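Local coordinates for geranylgeranyl pyrophosphate synthetase (Pyrococcus horikoshii, PDB 1WY0), which probably builds geranylgeranyl diphosphate by joining isopentenyl diphosphate units head-to-tail onto allylic diphosphates, as other trans-prenyltransferases do, at residues D309-A314 with L332-I337; V54-E59 with S324-D329; R48-V53 with E183-V188; S204-N209 with M328-L333; A213-D218 with K240-L245. All coordinates share one frame; numbering follows the deposited sequence.

Interaction 1: residues D309-A314 with L332-I337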
# COMPACT_ATOMS: atom_id res chain seq x y z
N ASP A 309 -2.97 -29.52 -16.85
CA ASP A 309 -2.48 -29.07 -18.14
C ASP A 309 -1.53 -27.88 -17.98
O ASP A 309 -0.44 -27.87 -18.55
CB ASP A 309 -3.64 -28.68 -19.05
CG ASP A 309 -4.46 -29.88 -19.49
OD1 ASP A 309 -3.98 -31.02 -19.34
OD2 ASP A 309 -5.59 -29.68 -19.99
N MET A 310 -1.94 -26.89 -17.20
CA MET A 310 -1.10 -25.72 -16.98
C MET A 310 0.25 -26.12 -16.38
O MET A 310 1.28 -25.51 -16.67
CB MET A 310 -1.82 -24.73 -16.06
CG MET A 310 -2.93 -23.97 -16.75
SD MET A 310 -3.99 -23.11 -15.60
CE MET A 310 -3.02 -21.65 -15.32
N ILE A 311 0.22 -27.14 -15.53
CA ILE A 311 1.43 -27.64 -14.91
C ILE A 311 2.31 -28.26 -16.00
O ILE A 311 3.52 -28.03 -16.05
CB ILE A 311 1.10 -28.72 -13.85
CG1 ILE A 311 0.56 -28.05 -12.59
CG2 ILE A 311 2.34 -29.54 -13.53
CD1 ILE A 311 1.31 -26.79 -12.18
N LYS A 312 1.70 -29.06 -16.87
CA LYS A 312 2.43 -29.70 -17.95
C LYS A 312 3.01 -28.63 -18.86
O LYS A 312 4.18 -28.69 -19.23
CB LYS A 312 1.52 -30.63 -18.74
CG LYS A 312 1.11 -31.90 -17.99
CD LYS A 312 2.31 -32.73 -17.55
CE LYS A 312 1.86 -34.05 -16.93
NZ LYS A 312 2.98 -34.90 -16.43
N LYS A 313 2.19 -27.65 -19.23
CA LYS A 313 2.66 -26.59 -20.10
C LYS A 313 3.79 -25.80 -19.47
O LYS A 313 4.74 -25.41 -20.15
CB LYS A 313 1.51 -25.63 -20.44
CG LYS A 313 2.00 -24.30 -21.00
CD LYS A 313 2.38 -24.43 -22.47
CE LYS A 313 2.97 -23.14 -23.04
NZ LYS A 313 4.21 -23.37 -23.83
N ALA A 314 3.70 -25.56 -18.17
CA ALA A 314 4.72 -24.79 -17.45
C ALA A 314 6.10 -25.45 -17.51
O ALA A 314 7.08 -24.82 -17.87
CB ALA A 314 4.31 -24.59 -16.01
N LEU A 332 9.98 -30.10 -10.10
CA LEU A 332 9.41 -30.87 -9.00
C LEU A 332 8.32 -30.06 -8.29
O LEU A 332 7.23 -30.57 -8.04
CB LEU A 332 10.50 -31.28 -8.01
CG LEU A 332 11.41 -32.44 -8.45
CD1 LEU A 332 12.35 -32.84 -7.32
CD2 LEU A 332 10.53 -33.63 -8.83
N LEU A 333 8.63 -28.81 -7.97
CA LEU A 333 7.67 -27.94 -7.28
C LEU A 333 6.37 -27.88 -8.06
O LEU A 333 5.29 -28.13 -7.51
CB LEU A 333 8.26 -26.53 -7.14
CG LEU A 333 7.44 -25.47 -6.43
CD1 LEU A 333 7.20 -25.85 -4.97
CD2 LEU A 333 8.18 -24.15 -6.52
N ALA A 334 6.47 -27.56 -9.35
CA ALA A 334 5.28 -27.48 -10.19
C ALA A 334 4.51 -28.78 -10.15
O ALA A 334 3.27 -28.79 -10.12
CB ALA A 334 5.67 -27.15 -11.61
N LYS A 335 5.23 -29.90 -10.16
CA LYS A 335 4.59 -31.20 -10.15
C LYS A 335 3.99 -31.50 -8.78
O LYS A 335 2.92 -32.10 -8.68
CB LYS A 335 5.60 -32.29 -10.55
CG LYS A 335 5.00 -33.45 -11.31
CD LYS A 335 6.01 -34.57 -11.54
CE LYS A 335 5.36 -35.77 -12.24
NZ LYS A 335 6.31 -36.91 -12.43
N PHE A 336 4.66 -31.05 -7.73
CA PHE A 336 4.14 -31.26 -6.38
C PHE A 336 2.85 -30.46 -6.18
O PHE A 336 1.86 -30.92 -5.63
CB PHE A 336 5.19 -30.77 -5.39
CG PHE A 336 4.62 -30.76 -4.00
CD1 PHE A 336 4.48 -31.95 -3.30
CD2 PHE A 336 4.30 -29.55 -3.39
CE1 PHE A 336 4.01 -31.94 -1.99
CE2 PHE A 336 3.83 -29.55 -2.07
CZ PHE A 336 3.69 -30.74 -1.37
N ILE A 337 2.92 -29.20 -6.62
CA ILE A 337 1.80 -28.31 -6.40
C ILE A 337 0.47 -28.89 -6.93
O ILE A 337 -0.61 -28.41 -6.62
CB ILE A 337 2.13 -27.00 -7.09
CG1 ILE A 337 2.83 -26.06 -6.10
CG2 ILE A 337 0.84 -26.32 -7.57
CD1 ILE A 337 3.27 -24.75 -6.76
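Ile311 meets the backbone of Ala334 almost by itself, a small-scale example of how one branched side chain can join two helices. The CA atoms of Ile311 and Ala334 lie 6.1 Å apart, a close approach to which the short side chain of Ala334 is well suited. Ile311 carries CG2 anti to its N and CG1 beside it (chi1 -76°), and a further turn at chi2 (-42°) folds CD1 back, so that all three carbons gather round one carbonyl. CD1 lies 3.5 Å from Ala334 O, and CG2 reaches Ala334 O at 3.6 Å.

Apolar contact beyond this is looser. Ile311 CD1 stands 4.4 Å from Ala334 CB, and Ile311 CG2 passes over the start of Lys335, 4.4 Å from its CA.

Of the charged groups, two lysines reach along the same margin of the contact: Lys312 NZ and Lys335 NZ are 5.6 Å apart, like charges that probably prefer the solvent side to each other. Lys335 also rests on Tyr4 of helix 3-25, while Met310 and Ala314 turn to helix 197-224.

The arrangement is plain helix packing between two successive helices, 299-315 and 325-336, which meet at a slant in the C-terminal part of the all-helical isoprenoid synthase fold.

Interaction 2: residues V54-E59 with S324-D329; sequences VLTSTE and SKARMD
The capped first turn of helix 325-336 is set against residues 54-59, on and just beyond helix 49-57, with Ala326 lying against Thr56 and Glu59. Glu59 holds CG anti to its N (chi1 -178°) and then runs straight out, laying its chain alongside the methyl group: CG comes to 3.5 Å from Ala326 CB. Thr56 points its methyl rather than its hydroxyl across, CG2 being 3.5 Å from Ala326 O, while OG1 is hydrogen-bonded to Phe52 O in its own helix. The N-cap itself is Ser324, whose OG accepts from Arg327 N at 3.2 Å along a nearly straight line (174°). A water extends the polar network over the gap. It donates to Glu59 OE1 at 2.7 Å and accepts, weakly, from Ala326 N, so the carboxylate faces an amide of the helix start, where the dipole would probably suit its negative charge. One turn on, Thr56 CG2 lies 4.4 Å from Asp329 CB, while Asp329 OD2 forms a salt bridge with Arg10 of helix 3-25.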
# COMPACT_ATOMS: atom_id res chain seq x y z
N VAL A 54 12.30 -17.25 -6.92
CA VAL A 54 13.19 -16.19 -7.34
C VAL A 54 14.63 -16.70 -7.41
O VAL A 54 15.22 -16.76 -8.48
CB VAL A 54 13.13 -14.99 -6.37
CG1 VAL A 54 14.10 -13.91 -6.82
CG2 VAL A 54 11.71 -14.42 -6.30
N LEU A 55 15.18 -17.06 -6.25
CA LEU A 55 16.55 -17.55 -6.16
C LEU A 55 16.79 -18.78 -7.03
O LEU A 55 17.84 -18.91 -7.64
CB LEU A 55 16.90 -17.88 -4.70
CG LEU A 55 16.68 -16.73 -3.71
CD1 LEU A 55 17.08 -17.17 -2.31
CD2 LEU A 55 17.48 -15.52 -4.15
N THR A 56 15.81 -19.67 -7.10
CA THR A 56 15.95 -20.87 -7.92
C THR A 56 15.93 -20.52 -9.40
O THR A 56 16.60 -21.18 -10.20
CB THR A 56 14.84 -21.90 -7.64
OG1 THR A 56 14.85 -22.25 -6.25
CG2 THR A 56 15.06 -23.16 -8.46
N SER A 57 15.18 -19.49 -9.76
CA SER A 57 15.09 -19.07 -11.16
C SER A 57 16.38 -18.41 -11.62
O SER A 57 16.75 -18.52 -12.79
CB SER A 57 13.92 -18.11 -11.36
OG SER A 57 12.70 -18.82 -11.44
N THR A 58 17.05 -17.72 -10.70
CA THR A 58 18.31 -17.09 -11.05
C THR A 58 19.43 -18.12 -11.24
O THR A 58 20.50 -17.84 -11.76
CB THR A 58 18.69 -16.12 -9.93
OG1 THR A 58 17.67 -15.12 -9.82
CG2 THR A 58 20.02 -15.43 -10.25
N GLU A 59 19.15 -19.35 -10.77
CA GLU A 59 20.14 -20.42 -10.91
C GLU A 59 19.91 -21.24 -12.17
O GLU A 59 20.79 -21.91 -12.69
CB GLU A 59 20.06 -21.31 -9.67
CG GLU A 59 21.09 -22.44 -9.70
CD GLU A 59 21.00 -23.24 -8.42
OE1 GLU A 59 21.64 -24.28 -8.33
OE2 GLU A 59 20.28 -22.82 -7.51
N SER A 324 19.86 -28.53 -14.96
CA SER A 324 20.50 -28.30 -13.67
C SER A 324 19.56 -28.79 -12.58
O SER A 324 18.43 -29.18 -12.84
CB SER A 324 20.71 -26.79 -13.52
OG SER A 324 19.46 -26.11 -13.70
N LYS A 325 20.04 -28.80 -11.33
CA LYS A 325 19.14 -29.21 -10.25
C LYS A 325 18.17 -28.08 -9.91
O LYS A 325 17.17 -28.25 -9.23
CB LYS A 325 19.96 -29.59 -9.02
CG LYS A 325 20.79 -30.86 -9.24
CD LYS A 325 20.21 -32.07 -8.51
CE LYS A 325 21.20 -33.24 -8.44
NZ LYS A 325 20.52 -34.39 -7.86
N ALA A 326 18.53 -26.87 -10.39
CA ALA A 326 17.64 -25.74 -10.19
C ALA A 326 16.38 -25.88 -11.05
O ALA A 326 15.27 -25.95 -10.56
CB ALA A 326 18.39 -24.47 -10.58
N ARG A 327 16.59 -26.12 -12.34
CA ARG A 327 15.48 -26.47 -13.21
C ARG A 327 14.75 -27.67 -12.64
O ARG A 327 13.53 -27.78 -12.76
CB ARG A 327 15.95 -26.79 -14.63
CG ARG A 327 14.79 -27.08 -15.55
CD ARG A 327 14.97 -28.35 -16.36
NE ARG A 327 15.59 -28.09 -17.65
CZ ARG A 327 15.65 -28.97 -18.65
NH1 ARG A 327 15.12 -30.17 -18.51
NH2 ARG A 327 16.23 -28.63 -19.80
N MET A 328 15.50 -28.57 -12.02
CA MET A 328 14.93 -29.77 -11.43
C MET A 328 13.90 -29.40 -10.36
O MET A 328 12.75 -29.83 -10.40
CB MET A 328 16.04 -30.63 -10.82
CG MET A 328 15.55 -31.92 -10.19
SD MET A 328 14.54 -32.87 -11.33
CE MET A 328 15.80 -33.92 -12.11
N ASP A 329 14.32 -28.57 -9.40
CA ASP A 329 13.43 -28.16 -8.34
C ASP A 329 12.19 -27.44 -8.87
O ASP A 329 11.08 -27.65 -8.38
CB ASP A 329 14.17 -27.27 -7.34
CG ASP A 329 15.28 -28.01 -6.62
OD1 ASP A 329 15.09 -29.18 -6.25
OD2 ASP A 329 16.36 -27.41 -6.42
O HOH W 1 20.97 -26.47 -9.73

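Interaction 3: residues R48-V53 with E183-V188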
# COMPACT_ATOMS: atom_id res chain seq x y z
N ARG A 48 7.87 -19.65 2.11
CA ARG A 48 8.61 -18.79 1.20
C ARG A 48 8.77 -19.38 -0.20
O ARG A 48 9.84 -19.28 -0.80
CB ARG A 48 10.01 -18.48 1.76
CG ARG A 48 10.08 -18.21 3.25
CD ARG A 48 9.16 -17.08 3.70
NE ARG A 48 9.41 -16.74 5.11
CZ ARG A 48 8.52 -16.16 5.91
NH1 ARG A 48 7.32 -15.84 5.45
NH2 ARG A 48 8.84 -15.91 7.17
N VAL A 49 7.71 -19.98 -0.72
CA VAL A 49 7.74 -20.57 -2.05
C VAL A 49 8.05 -19.54 -3.14
O VAL A 49 8.80 -19.83 -4.07
CB VAL A 49 6.40 -21.25 -2.39
CG1 VAL A 49 6.36 -21.62 -3.86
CG2 VAL A 49 6.24 -22.50 -1.54
N ARG A 50 7.46 -18.35 -3.03
CA ARG A 50 7.70 -17.32 -4.02
C ARG A 50 9.16 -16.91 -4.06
O ARG A 50 9.77 -16.87 -5.12
CB ARG A 50 6.79 -16.11 -3.75
CG ARG A 50 5.35 -16.43 -4.09
CD ARG A 50 4.35 -15.35 -3.70
NE ARG A 50 3.00 -15.82 -3.95
CZ ARG A 50 2.41 -16.81 -3.27
NH1 ARG A 50 3.06 -17.42 -2.29
NH2 ARG A 50 1.19 -17.20 -3.60
N PRO A 51 9.75 -16.59 -2.89
CA PRO A 51 11.16 -16.20 -2.88
C PRO A 51 12.02 -17.35 -3.42
O PRO A 51 13.00 -17.13 -4.13
CB PRO A 51 11.43 -15.93 -1.40
CG PRO A 51 10.10 -15.50 -0.88
CD PRO A 51 9.16 -16.46 -1.55
N PHE A 52 11.64 -18.58 -3.08
CA PHE A 52 12.37 -19.75 -3.54
C PHE A 52 12.39 -19.78 -5.07
O PHE A 52 13.39 -20.12 -5.68
CB PHE A 52 11.71 -21.04 -3.03
CG PHE A 52 12.45 -22.30 -3.42
CD1 PHE A 52 13.67 -22.61 -2.83
CD2 PHE A 52 11.94 -23.16 -4.37
CE1 PHE A 52 14.37 -23.76 -3.19
CE2 PHE A 52 12.62 -24.32 -4.74
CZ PHE A 52 13.84 -24.62 -4.15
N VAL A 53 11.27 -19.41 -5.68
CA VAL A 53 11.19 -19.39 -7.13
C VAL A 53 12.14 -18.34 -7.67
O VAL A 53 12.72 -18.50 -8.74
CB VAL A 53 9.75 -19.13 -7.59
CG1 VAL A 53 9.70 -18.90 -9.10
CG2 VAL A 53 8.89 -20.31 -7.20
N GLU A 183 4.42 -15.24 -11.52
CA GLU A 183 5.16 -15.00 -12.76
C GLU A 183 6.33 -14.06 -12.49
O GLU A 183 7.45 -14.27 -12.95
CB GLU A 183 4.25 -14.39 -13.81
CG GLU A 183 4.99 -13.79 -14.99
CD GLU A 183 4.06 -13.18 -16.00
OE1 GLU A 183 4.13 -11.96 -16.18
OE2 GLU A 183 3.26 -13.91 -16.62
N ALA A 184 6.05 -13.00 -11.73
CA ALA A 184 7.07 -12.01 -11.39
C ALA A 184 8.22 -12.64 -10.62
O ALA A 184 9.37 -12.23 -10.79
CB ALA A 184 6.45 -10.90 -10.56
N SER A 185 7.92 -13.62 -9.79
CA SER A 185 8.94 -14.31 -9.01
C SER A 185 9.96 -14.98 -9.94
O SER A 185 11.16 -14.78 -9.81
CB SER A 185 8.29 -15.38 -8.12
OG SER A 185 7.35 -14.82 -7.23
N ALA A 186 9.46 -15.77 -10.88
CA ALA A 186 10.34 -16.43 -11.84
C ALA A 186 11.02 -15.43 -12.77
O ALA A 186 12.22 -15.48 -13.02
CB ALA A 186 9.51 -17.42 -12.66
N LYS A 187 10.20 -14.52 -13.32
CA LYS A 187 10.73 -13.56 -14.28
C LYS A 187 11.84 -12.70 -13.68
O LYS A 187 12.81 -12.33 -14.33
CB LYS A 187 9.57 -12.67 -14.74
CG LYS A 187 10.05 -11.52 -15.62
CD LYS A 187 8.88 -10.74 -16.23
CE LYS A 187 9.11 -10.41 -17.71
NZ LYS A 187 7.97 -10.88 -18.50
N VAL A 188 11.67 -12.34 -12.39
CA VAL A 188 12.68 -11.52 -11.74
C VAL A 188 13.93 -12.34 -11.41
O VAL A 188 15.04 -11.82 -11.33
CB VAL A 188 12.09 -10.95 -10.45
CG1 VAL A 188 13.22 -10.58 -9.48
CG2 VAL A 188 11.28 -9.71 -10.76
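Where Val53 and Ser185 meet, helices 49-53 and 183-188 run nearly the same way, their axes approaching to 8.3 Å at an angle of 27°; the CA atoms of Val53 and Ala186 are 5.6 Å apart. Val53 sends CG1 over the backbone of the partner helix, 3.6 Å from Ala186 N, and the same methyl lies 3.9 Å from Ala186 CB. Ser185 answers with its CB, which rests 3.7 Å from Arg50 O. Its OG, swung beside its own N (chi1 -60°), lies alongside Arg50 CB at 3.8 Å but gives its hydrogen bond to Leu181 O one turn back. From CB onward the Arg50 chain runs away, reaching Ile75 and His79 of helix 69-90. Arg48 and Arg50 belong to the GGKRVRP sequence, a family signature that in relatives helps bind isopentenyl diphosphate. With the serine hydroxyl bonded inside its own helix, the side chains adhere here by van der Waals packing, which needs close fit and no polar pairing between the helices.

Interaction 4: residues S204-N209 with M328-L333; sequences SSWGRN and MDLELL
Trp206, with its CG anti to the backbone N (chi1 178°) and the indole turned crosswise at chi2 (92°), pushes the six-membered ring out at Leu330, whose CG stands beside its own N (chi1 -67°). The contact ties helix 197-224 to helix 325-336 in the core of the all-helical isoprenoid synthase fold, and since the CA atoms of Trp206 and Leu330 are 8.9 Å apart, it is the length of the indole that bridges the two.

Leu330 meets the ring in two ways. Its carbonyl oxygen comes to the edge near the ring plane, 3.0 Å from Trp206 CZ2, a tight C-H to oxygen approach. Its side chain instead crosses over one face: CB stands 3.9 Å above the plane towards the rim, and CD2 lies 3.8 Å from Trp206 CH2. Leu333 adds CD2 at the edge, 4.2 Å from Trp206 CH2. The polar corner of the indole is held by Asn315, whose OD1 accepts from NE1 and should help fix the ring's rotation. In the helix bearing the tryptophan, Asn209 ND2 bonds to Ser205 O at 2.7 Å. The backbone N of the same asparagine reaches that oxygen from the opposite face of its plane.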
# COMPACT_ATOMS: atom_id res chain seq x y z
N SER A 204 8.87 -16.88 -17.04
CA SER A 204 7.65 -16.11 -16.82
C SER A 204 6.41 -16.96 -17.06
O SER A 204 5.48 -16.94 -16.26
CB SER A 204 7.62 -14.90 -17.75
OG SER A 204 8.83 -14.18 -17.72
N SER A 205 6.41 -17.69 -18.17
CA SER A 205 5.29 -18.55 -18.56
C SER A 205 5.06 -19.67 -17.55
O SER A 205 3.93 -20.09 -17.31
CB SER A 205 5.55 -19.16 -19.93
OG SER A 205 6.67 -20.02 -19.88
N TRP A 206 6.15 -20.14 -16.97
CA TRP A 206 6.10 -21.18 -15.94
C TRP A 206 5.51 -20.64 -14.63
O TRP A 206 4.75 -21.30 -13.93
CB TRP A 206 7.52 -21.69 -15.71
CG TRP A 206 7.53 -22.70 -14.63
CD1 TRP A 206 7.41 -24.10 -14.78
CD2 TRP A 206 7.74 -22.45 -13.22
NE1 TRP A 206 7.52 -24.76 -13.60
CE2 TRP A 206 7.73 -23.72 -12.57
CE3 TRP A 206 7.92 -21.30 -12.46
CZ2 TRP A 206 7.90 -23.79 -11.20
CZ3 TRP A 206 8.09 -21.37 -11.09
CH2 TRP A 206 8.07 -22.63 -10.46
N GLY A 207 5.93 -19.41 -14.27
CA GLY A 207 5.43 -18.80 -13.04
C GLY A 207 3.93 -18.49 -13.15
O GLY A 207 3.15 -18.73 -12.24
N ARG A 208 3.56 -17.91 -14.30
CA ARG A 208 2.16 -17.59 -14.53
C ARG A 208 1.28 -18.83 -14.38
O ARG A 208 0.26 -18.83 -13.69
CB ARG A 208 2.04 -17.02 -15.94
CG ARG A 208 0.72 -16.28 -16.16
CD ARG A 208 0.49 -15.20 -15.10
NE ARG A 208 -0.31 -14.11 -15.65
CZ ARG A 208 0.19 -12.86 -15.55
NH1 ARG A 208 1.37 -12.66 -15.00
NH2 ARG A 208 -0.54 -11.82 -15.97
N ASN A 209 1.69 -19.90 -15.09
CA ASN A 209 0.89 -21.12 -15.10
C ASN A 209 0.86 -21.80 -13.73
O ASN A 209 -0.15 -22.34 -13.30
CB ASN A 209 1.51 -22.07 -16.13
CG ASN A 209 0.91 -21.78 -17.48
OD1 ASN A 209 -0.26 -22.02 -17.74
ND2 ASN A 209 1.77 -21.26 -18.38
N MET A 328 15.50 -28.57 -12.02
CA MET A 328 14.93 -29.77 -11.43
C MET A 328 13.90 -29.40 -10.36
O MET A 328 12.75 -29.83 -10.40
CB MET A 328 16.04 -30.63 -10.82
CG MET A 328 15.55 -31.92 -10.19
SD MET A 328 14.54 -32.87 -11.33
CE MET A 328 15.80 -33.92 -12.11
N ASP A 329 14.32 -28.57 -9.40
CA ASP A 329 13.43 -28.16 -8.34
C ASP A 329 12.19 -27.44 -8.87
O ASP A 329 11.08 -27.65 -8.38
CB ASP A 329 14.17 -27.27 -7.34
CG ASP A 329 15.28 -28.01 -6.62
OD1 ASP A 329 15.09 -29.18 -6.25
OD2 ASP A 329 16.36 -27.41 -6.42
N LEU A 330 12.37 -26.59 -9.88
CA LEU A 330 11.26 -25.87 -10.47
C LEU A 330 10.28 -26.83 -11.13
O LEU A 330 9.09 -26.54 -11.23
CB LEU A 330 11.75 -24.85 -11.50
CG LEU A 330 12.57 -23.65 -11.01
CD1 LEU A 330 12.85 -22.72 -12.17
CD2 LEU A 330 11.83 -22.92 -9.90
N GLU A 331 10.78 -27.96 -11.59
CA GLU A 331 9.91 -28.95 -12.22
C GLU A 331 9.23 -29.76 -11.14
O GLU A 331 8.04 -30.08 -11.24
CB GLU A 331 10.70 -29.87 -13.14
CG GLU A 331 10.90 -29.33 -14.54
CD GLU A 331 11.56 -30.33 -15.47
OE1 GLU A 331 12.21 -31.27 -14.97
OE2 GLU A 331 11.42 -30.17 -16.71
N LEU A 332 9.98 -30.10 -10.10
CA LEU A 332 9.41 -30.87 -9.00
C LEU A 332 8.32 -30.06 -8.29
O LEU A 332 7.23 -30.57 -8.04
CB LEU A 332 10.50 -31.28 -8.01
CG LEU A 332 11.41 -32.44 -8.45
CD1 LEU A 332 12.35 -32.84 -7.32
CD2 LEU A 332 10.53 -33.63 -8.83
N LEU A 333 8.63 -28.81 -7.97
CA LEU A 333 7.67 -27.94 -7.28
C LEU A 333 6.37 -27.88 -8.06
O LEU A 333 5.29 -28.13 -7.51
CB LEU A 333 8.26 -26.53 -7.14
CG LEU A 333 7.44 -25.47 -6.43
CD1 LEU A 333 7.20 -25.85 -4.97
CD2 LEU A 333 8.18 -24.15 -6.52

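Interaction 5: residues A213-D218 with K240-L245; sequences AFQIWD and KGKKTL
The flat amide of Gln215 comes up against the ammonium of Lys242, Gln215 NE2 being 3.3 Å from Lys242 NZ, while the neighbouring Phe214 ring has Asp218 CG 4.3 Å above one face, towards the rim. Two donors cannot bond each other; they come from opposite directions, and their closeness is explained by a shared acceptor, Asp219 OD1, which receives a salt bridge from Lys242 and a hydrogen bond from Gln215. Lys242 gets there by a fully extended chain, Gln215 by a bend at chi2 (57°). Gln215, Asp218 and Asp219 fall in the FQxxDDxxD sequence, the second aspartate-rich motif, which in relatives binds diphosphate through magnesium. Before Lys242, Gly241 with positive phi (62°) closes helix 236-240 in a Schellman motif. Ile216 CD1 meets Leu245 CD2 at 3.9 Å, a small apolar touch at the start of helix 245-253. Both side chains also pack on Tyr170 of helix 167-193, and Ile216 also meets Ala303, and Leu245 Tyr302, of helix 299-315.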
# COMPACT_ATOMS: atom_id res chain seq x y z
N ALA A 213 -2.49 -22.52 -11.47
CA ALA A 213 -2.83 -23.92 -11.18
C ALA A 213 -2.83 -24.24 -9.68
O ALA A 213 -3.62 -25.06 -9.22
CB ALA A 213 -1.88 -24.86 -11.91
N PHE A 214 -1.93 -23.62 -8.93
CA PHE A 214 -1.85 -23.66 -7.48
C PHE A 214 -3.23 -23.52 -6.85
O PHE A 214 -3.73 -24.40 -6.17
CB PHE A 214 -0.94 -22.53 -7.02
CG PHE A 214 -0.93 -22.46 -5.52
CD1 PHE A 214 -0.50 -23.55 -4.78
CD2 PHE A 214 -1.35 -21.30 -4.88
CE1 PHE A 214 -0.47 -23.49 -3.40
CE2 PHE A 214 -1.32 -21.24 -3.49
CZ PHE A 214 -0.88 -22.33 -2.74
N GLN A 215 -3.73 -22.32 -7.11
CA GLN A 215 -5.01 -21.91 -6.54
C GLN A 215 -6.14 -22.82 -7.01
O GLN A 215 -6.97 -23.24 -6.21
CB GLN A 215 -5.32 -20.46 -6.91
CG GLN A 215 -6.55 -19.92 -6.19
CD GLN A 215 -6.40 -20.04 -4.68
OE1 GLN A 215 -5.49 -19.46 -4.09
NE2 GLN A 215 -7.29 -20.80 -4.05
N ILE A 216 -6.17 -23.15 -8.30
CA ILE A 216 -7.21 -24.03 -8.83
C ILE A 216 -7.19 -25.39 -8.12
O ILE A 216 -8.24 -25.94 -7.82
CB ILE A 216 -7.04 -24.27 -10.35
CG1 ILE A 216 -7.30 -22.98 -11.12
CG2 ILE A 216 -8.01 -25.38 -10.81
CD1 ILE A 216 -6.84 -23.05 -12.58
N TRP A 217 -6.00 -25.92 -7.88
CA TRP A 217 -5.87 -27.20 -7.21
C TRP A 217 -6.31 -27.11 -5.74
O TRP A 217 -6.84 -28.07 -5.18
CB TRP A 217 -4.42 -27.70 -7.30
CG TRP A 217 -4.26 -29.13 -6.86
CD1 TRP A 217 -3.68 -29.57 -5.70
CD2 TRP A 217 -4.69 -30.29 -7.57
NE1 TRP A 217 -3.72 -30.95 -5.65
CE2 TRP A 217 -4.33 -31.42 -6.78
CE3 TRP A 217 -5.33 -30.50 -8.79
CZ2 TRP A 217 -4.61 -32.73 -7.18
CZ3 TRP A 217 -5.61 -31.81 -9.19
CH2 TRP A 217 -5.24 -32.91 -8.39
N ASP A 218 -6.09 -25.95 -5.12
CA ASP A 218 -6.52 -25.76 -3.74
C ASP A 218 -8.03 -25.79 -3.67
O ASP A 218 -8.60 -26.41 -2.77
CB ASP A 218 -6.02 -24.43 -3.18
CG ASP A 218 -4.61 -24.52 -2.65
OD1 ASP A 218 -4.04 -25.63 -2.70
OD2 ASP A 218 -4.08 -23.49 -2.17
N LYS A 240 -18.93 -20.73 1.68
CA LYS A 240 -18.43 -19.37 1.54
C LYS A 240 -19.03 -18.67 0.32
O LYS A 240 -19.00 -17.46 0.18
CB LYS A 240 -16.91 -19.45 1.38
CG LYS A 240 -16.17 -19.04 2.65
CD LYS A 240 -14.87 -19.83 2.83
CE LYS A 240 -13.73 -19.29 1.95
NZ LYS A 240 -12.73 -20.34 1.75
N GLY A 241 -19.54 -19.50 -0.61
CA GLY A 241 -19.94 -18.94 -1.89
C GLY A 241 -18.72 -18.36 -2.61
O GLY A 241 -18.75 -17.27 -3.17
N LYS A 242 -17.59 -19.07 -2.61
CA LYS A 242 -16.39 -18.57 -3.26
C LYS A 242 -16.42 -18.86 -4.75
O LYS A 242 -16.79 -19.96 -5.16
CB LYS A 242 -15.16 -19.22 -2.63
CG LYS A 242 -13.85 -18.62 -3.06
CD LYS A 242 -12.70 -19.59 -2.76
CE LYS A 242 -11.36 -18.95 -3.03
NZ LYS A 242 -10.28 -19.98 -2.94
N LYS A 243 -16.03 -17.88 -5.57
CA LYS A 243 -16.00 -18.05 -7.01
C LYS A 243 -14.71 -18.73 -7.44
O LYS A 243 -13.64 -18.13 -7.46
CB LYS A 243 -16.11 -16.70 -7.73
CG LYS A 243 -17.53 -16.27 -8.06
CD LYS A 243 -18.29 -15.85 -6.82
CE LYS A 243 -19.71 -15.45 -7.18
NZ LYS A 243 -20.42 -14.91 -6.01
N THR A 244 -14.81 -20.01 -7.78
CA THR A 244 -13.66 -20.79 -8.22
C THR A 244 -13.91 -21.21 -9.67
O THR A 244 -14.97 -20.94 -10.22
CB THR A 244 -13.51 -22.05 -7.37
OG1 THR A 244 -14.50 -23.01 -7.77
CG2 THR A 244 -13.70 -21.73 -5.89
N LEU A 245 -12.93 -21.87 -10.28
CA LEU A 245 -13.08 -22.33 -11.66
C LEU A 245 -14.12 -23.44 -11.73
O LEU A 245 -14.77 -23.62 -12.76
CB LEU A 245 -11.75 -22.85 -12.21
CG LEU A 245 -11.83 -23.50 -13.58
CD1 LEU A 245 -12.56 -22.60 -14.57
CD2 LEU A 245 -10.42 -23.81 -14.06

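Interactions 1, 2 and 4 all use helix 325-336, so this C-terminal helix packs in turn on helices 49-57, 197-224 and 299-315. Interactions 1 and 4 are closest, their centres about 6 Å apart, with interactions 2 and 3 each about 9 Å from interaction 4. Interaction 3 shares helix 49-57 with interaction 2 and touches interaction 4 where Val53 packs on Trp206 and Glu183 pairs with Arg208. Along the chain, interactions 3, 5 and 1 follow in series, while interaction 5 is nested within the loop closed by interaction 4. Interaction 5 lies about 28 Å from interaction 2, centre to centre; helix 197-224 thus links the packed core to the aspartate-rich end.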